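PDB 5XEM: cysteine synthase from Fusobacterium nucleatum subsp. nucleatum strain ATCC 25586, which probably makes L-cysteine and acetate from O-acetyl-L-serine and hydrogen sulfide with pyridoxal 5'-phosphate as cofactor, and also produces hydrogen sulfide. Local coordinates for residues 92-98 / 113-119; 177-181 / 224-228. The contacts are given in a common frame with arbitrary orientation. Where two conformers were deposited one is given. Residue numbers count along the deposited sequence, not the author numbering.

Contact 1: 92-98 / 113-119; sequences LKIVMPD and TEVILTD. With ACT (acetate ion), chain E.
A right-handed beta-alpha-beta crossover through helix 103-110 sets strand 114-118 parallel to strand 92-97, their axes 4.6 Å apart at closest and inclined by 31°. Strand 114-118, the edge of a four-stranded parallel sheet within this chain, pairs with strand 92-97 in the register Lys93-Glu114 to Pro97-Thr118. Thr113 CG2 packs 3.5 Å from Ile94 CG1. Glu114 N donates to Leu92 O (3.3 Å) and its O accepts from Ile94 N (2.9 Å); OE1 of its t,t side chain forms a long salt bridge to Lys93 NZ (3.8 Å), which also pairs with Glu138. Val115 CG1, under helix 103-110, lies 4.2 Å from Met96 CE. Ile116 N bonds to Ile94 O (2.8 Å) and its O to Met96 N (2.9 Å), the side chain facing helix 123-136. Leu117 CD2 also lies 4.2 Å from Met96 CE. Thr118 N donates to Met96 O (3.0 Å) and its O accepts from Asp98 N (2.9 Å). Asp98 OD1 accepts from Gly120 N; a water lies 2.8 Å from Asp98 OD2 and, weakly bonded, 3.1 Å from Asp119 OD1.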
# COMPACT_ATOMS: atom_id res chain seq x y z
N LEU A 92 17.11 -8.44 -12.45
CA LEU A 92 17.30 -7.04 -12.05
C LEU A 92 18.43 -7.00 -11.00
O LEU A 92 18.46 -7.84 -10.09
CB LEU A 92 16.01 -6.48 -11.44
CG LEU A 92 16.06 -5.04 -10.88
CD1 LEU A 92 16.31 -4.02 -12.01
CD2 LEU A 92 14.76 -4.70 -10.13
N LYS A 93 19.34 -6.05 -11.17
CA LYS A 93 20.35 -5.69 -10.18
C LYS A 93 20.17 -4.22 -9.86
O LYS A 93 20.02 -3.40 -10.77
CB LYS A 93 21.77 -5.96 -10.70
CG LYS A 93 22.07 -7.40 -11.06
CD LYS A 93 23.55 -7.56 -11.37
CE LYS A 93 23.86 -9.01 -11.71
NZ LYS A 93 25.31 -9.34 -11.55
N ILE A 94 20.15 -3.88 -8.57
CA ILE A 94 19.95 -2.53 -8.13
C ILE A 94 21.13 -2.10 -7.26
O ILE A 94 21.65 -2.89 -6.47
CB ILE A 94 18.64 -2.41 -7.34
CG1 ILE A 94 17.43 -2.58 -8.28
CG2 ILE A 94 18.61 -1.13 -6.54
CD1 ILE A 94 17.23 -1.45 -9.24
N VAL A 95 21.57 -0.86 -7.44
CA VAL A 95 22.59 -0.24 -6.58
C VAL A 95 21.94 0.87 -5.82
O VAL A 95 21.29 1.75 -6.42
CB VAL A 95 23.79 0.32 -7.35
CG1 VAL A 95 24.84 0.83 -6.37
CG2 VAL A 95 24.38 -0.76 -8.26
N MET A 96 22.12 0.87 -4.50
CA MET A 96 21.47 1.84 -3.62
C MET A 96 22.41 2.28 -2.50
O MET A 96 23.28 1.50 -2.11
CB MET A 96 20.22 1.20 -3.00
CG MET A 96 19.30 2.14 -2.23
SD MET A 96 17.77 1.33 -1.70
CE MET A 96 18.48 -0.05 -0.81
N PRO A 97 22.21 3.49 -1.96
CA PRO A 97 22.99 3.86 -0.77
C PRO A 97 22.56 3.07 0.46
O PRO A 97 21.37 2.86 0.67
CB PRO A 97 22.62 5.34 -0.56
CG PRO A 97 22.06 5.81 -1.85
CD PRO A 97 21.35 4.60 -2.40
N ASP A 98 23.53 2.70 1.29
CA ASP A 98 23.28 2.04 2.57
C ASP A 98 22.62 2.89 3.68
O ASP A 98 22.37 2.37 4.75
CB ASP A 98 24.59 1.40 3.09
CG ASP A 98 25.68 2.43 3.44
OD1 ASP A 98 25.35 3.62 3.64
OD2 ASP A 98 26.86 2.04 3.50
N THR A 113 15.06 -9.12 -6.40
CA THR A 113 16.13 -8.23 -6.83
C THR A 113 17.44 -8.60 -6.16
O THR A 113 17.46 -9.00 -4.99
CB THR A 113 15.81 -6.76 -6.46
OG1 THR A 113 14.47 -6.46 -6.84
CG2 THR A 113 16.77 -5.78 -7.17
N GLU A 114 18.55 -8.46 -6.89
CA GLU A 114 19.87 -8.43 -6.25
C GLU A 114 20.22 -6.98 -5.91
O GLU A 114 20.23 -6.13 -6.80
CB GLU A 114 20.95 -9.02 -7.15
CG GLU A 114 22.30 -9.09 -6.46
CD GLU A 114 23.44 -9.43 -7.40
OE1 GLU A 114 23.18 -10.03 -8.46
OE2 GLU A 114 24.60 -9.11 -7.07
N VAL A 115 20.52 -6.71 -4.63
CA VAL A 115 20.71 -5.34 -4.13
C VAL A 115 22.18 -5.19 -3.74
O VAL A 115 22.71 -5.99 -2.97
CB VAL A 115 19.79 -5.01 -2.94
CG1 VAL A 115 20.06 -3.60 -2.40
CG2 VAL A 115 18.32 -5.15 -3.34
N ILE A 116 22.85 -4.19 -4.31
CA ILE A 116 24.27 -3.89 -4.06
C ILE A 116 24.30 -2.50 -3.42
O ILE A 116 23.64 -1.57 -3.90
CB ILE A 116 25.06 -3.88 -5.37
CG1 ILE A 116 25.12 -5.30 -5.94
CG2 ILE A 116 26.46 -3.32 -5.16
CD1 ILE A 116 25.23 -5.34 -7.43
N LEU A 117 25.05 -2.37 -2.33
CA LEU A 117 25.03 -1.14 -1.55
C LEU A 117 26.31 -0.36 -1.73
O LEU A 117 27.37 -0.96 -1.86
CB LEU A 117 24.88 -1.45 -0.05
CG LEU A 117 23.63 -2.23 0.34
CD1 LEU A 117 23.69 -2.58 1.84
CD2 LEU A 117 22.38 -1.44 0.02
N THR A 118 26.19 0.96 -1.73
CA THR A 118 27.35 1.83 -1.70
C THR A 118 27.27 2.74 -0.48
O THR A 118 26.19 2.95 0.12
CB THR A 118 27.44 2.69 -2.98
OG1 THR A 118 26.22 3.39 -3.15
CG2 THR A 118 27.71 1.81 -4.19
N ASP A 119 28.41 3.33 -0.14
CA ASP A 119 28.52 4.23 0.99
C ASP A 119 27.56 5.41 0.84
O ASP A 119 27.69 6.22 -0.07
CB ASP A 119 29.98 4.71 1.09
CG ASP A 119 30.34 5.22 2.45
OD1 ASP A 119 29.46 5.80 3.13
OD2 ASP A 119 31.52 5.06 2.84
C ACT E . 14.58 -10.31 -10.30
O ACT E . 14.22 -11.50 -10.08
OXT ACT E . 15.81 -10.03 -10.37
CH3 ACT E . 13.52 -9.24 -10.50
O HOH W 1 26.75 -8.45 -9.19
O HOH W 2 28.90 3.39 4.92

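Contact 2: 177-181 / 224-228; sequences CGTGT and GMGMS. With PLP (pyridoxal-5'-phosphate), chain D; 85F ((2R)-2-azanyl-3-[(2R)-2-azanyl-3-oxidanyl-3-oxidanylidene-propyl]sulfanyl-propanoic acid), chain C.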
# COMPACT_ATOMS: atom_id res chain seq x y z
N CYS A 177 5.45 19.83 -6.32
CA CYS A 177 6.01 18.49 -6.42
C CYS A 177 7.44 18.43 -5.89
O CYS A 177 8.27 19.30 -6.20
CB CYS A 177 5.98 18.04 -7.88
SG CYS A 177 6.35 16.30 -8.16
N GLY A 178 7.74 17.40 -5.09
CA GLY A 178 9.08 17.20 -4.60
C GLY A 178 10.00 16.75 -5.72
O GLY A 178 9.54 16.18 -6.69
N THR A 179 11.30 17.01 -5.58
CA THR A 179 12.27 16.64 -6.61
C THR A 179 13.42 15.78 -6.09
O THR A 179 13.91 15.94 -4.96
CB THR A 179 12.90 17.89 -7.30
OG1 THR A 179 13.63 18.68 -6.33
CG2 THR A 179 11.80 18.72 -7.96
N GLY A 180 13.85 14.88 -6.97
CA GLY A 180 15.06 14.09 -6.82
C GLY A 180 15.71 14.00 -8.21
O GLY A 180 16.73 14.66 -8.47
N THR A 181 15.12 13.21 -9.11
CA THR A 181 15.50 13.31 -10.53
C THR A 181 14.95 14.61 -11.16
O THR A 181 15.58 15.21 -12.04
CB THR A 181 15.00 12.12 -11.39
OG1 THR A 181 13.58 12.18 -11.56
CG2 THR A 181 15.47 10.77 -10.85
N GLY A 224 14.51 10.14 -0.84
CA GLY A 224 13.97 10.20 -2.21
C GLY A 224 14.17 11.58 -2.84
O GLY A 224 14.39 11.71 -4.07
N MET A 225 14.11 12.62 -2.02
CA MET A 225 14.33 13.97 -2.58
C MET A 225 15.84 14.31 -2.52
O MET A 225 16.64 13.54 -1.99
CB MET A 225 13.49 14.99 -1.84
CG MET A 225 12.07 15.10 -2.38
SD MET A 225 10.95 16.09 -1.39
CE MET A 225 11.86 17.67 -1.39
N GLY A 226 16.20 15.44 -3.10
CA GLY A 226 17.58 15.90 -3.13
C GLY A 226 18.27 15.40 -4.38
O GLY A 226 17.86 14.42 -4.99
N MET A 227 19.36 16.07 -4.73
CA MET A 227 20.11 15.81 -5.96
C MET A 227 21.55 15.55 -5.60
O MET A 227 22.26 16.49 -5.26
CB MET A 227 20.01 17.03 -6.85
CG MET A 227 18.64 17.12 -7.50
SD MET A 227 18.39 18.67 -8.41
CE MET A 227 16.68 18.50 -8.91
N SER A 228 21.97 14.29 -5.66
CA SER A 228 23.32 13.90 -5.21
C SER A 228 24.15 13.14 -6.24
O SER A 228 25.12 12.42 -5.87
CB SER A 228 23.26 13.13 -3.88
OG SER A 228 22.59 11.88 -3.97
N1 PLP D . 9.92 11.25 -3.09
C2 PLP D . 10.33 9.97 -3.05
C2A PLP D . 9.86 9.06 -1.91
C3 PLP D . 11.16 9.44 -4.05
O3 PLP D . 11.55 8.14 -3.99
C4 PLP D . 11.59 10.25 -5.10
C4A PLP D . 12.49 9.72 -6.20
C5 PLP D . 11.14 11.57 -5.12
C6 PLP D . 10.30 12.03 -4.10
C5A PLP D . 11.52 12.55 -6.21
O4P PLP D . 10.84 12.19 -7.46
P PLP D . 11.46 12.52 -8.93
O1P PLP D . 10.47 12.29 -9.92
O2P PLP D . 12.63 11.66 -9.00
O3P PLP D . 11.92 13.93 -8.81
N 85F C . 13.41 8.84 -5.79
CA 85F C . 14.40 8.30 -6.74
CB 85F C . 15.78 8.94 -6.50
SG 85F C . 15.88 10.65 -6.99
CD 85F C . 17.60 11.15 -6.74
CE 85F C . 18.10 11.05 -5.27
NZ2 85F C . 17.18 11.70 -4.33
CZ1 85F C . 19.47 11.77 -5.20
OH1 85F C . 19.94 11.95 -4.03
OH2 85F C . 20.06 12.15 -6.25
C 85F C . 14.50 6.79 -6.62
OXT 85F C . 13.52 6.20 -6.16
O 85F C . 15.56 6.25 -7.04
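Where a strand runs out at a cofactor, the residues at and just beyond its end can serve two partners at once, as Gly178 to Thr181 do here. Cys177, still in the strand, touches Ser184 and Phe185 of helix 183-195. Gly178 passes with CA 3.9 Å from Met225 SD; a beta carbon would collide with that sulphur. Thr179 supplies the one direct hydrogen bond between the segments, its O accepting from Gly226 N at 3.0 Å, and the same oxygen lies 3.1 Å from Met225 CA in a CA-H...O contact. Its hydroxyl instead bonds to Val204 O on the adjacent strand 200-206. The turn that follows belongs to the glycine-rich phosphate-binding loop of the PLP-dependent cysteine synthase family, in which backbone amides at a strand end grip the cofactor phosphate: Gly180 N donates to PLP O3P at 2.8 Å. Gly180 CA, 3.4 Å from Gly226 O, is also 3.5 Å from the lanthionine sulphur, 85F SG, and a side chain here would run into Gly224 O. Gly224 O and Gly226 O receive the distal amino group, 85F NZ2, at 2.8 and 2.9 Å, while Ser228 N and OG hold the carboxylate oxygens OH2 and OH1 of the same 85F half at 2.9 and 2.7 Å. Thr181 turns its side chain away from that loop, and its N and OG1 donate to PLP O2P at 2.9 and 2.8 Å.

Strand pairing and a ligand-lined loop contact differ in place as well as in chemistry. Contact 1 is partly buried, about 18 Å from the centre of the chain, and joins neighbouring strands of the four-stranded sheet; contact 2, wholly buried and about 8 Å from that centre, joins the end of a strand in the six-stranded sheet to a loop 43 residues further along the chain. Regular backbone pairing with apolar side chains dominates the first, and charged groups gather toward its exposed margins. Glycines and backbone polar atoms dominate the second, where cofactor and lanthionine supply many of the partners. The contacts do not touch, yet the side chain of Pro97 lies about 7 Å from the lanthionine.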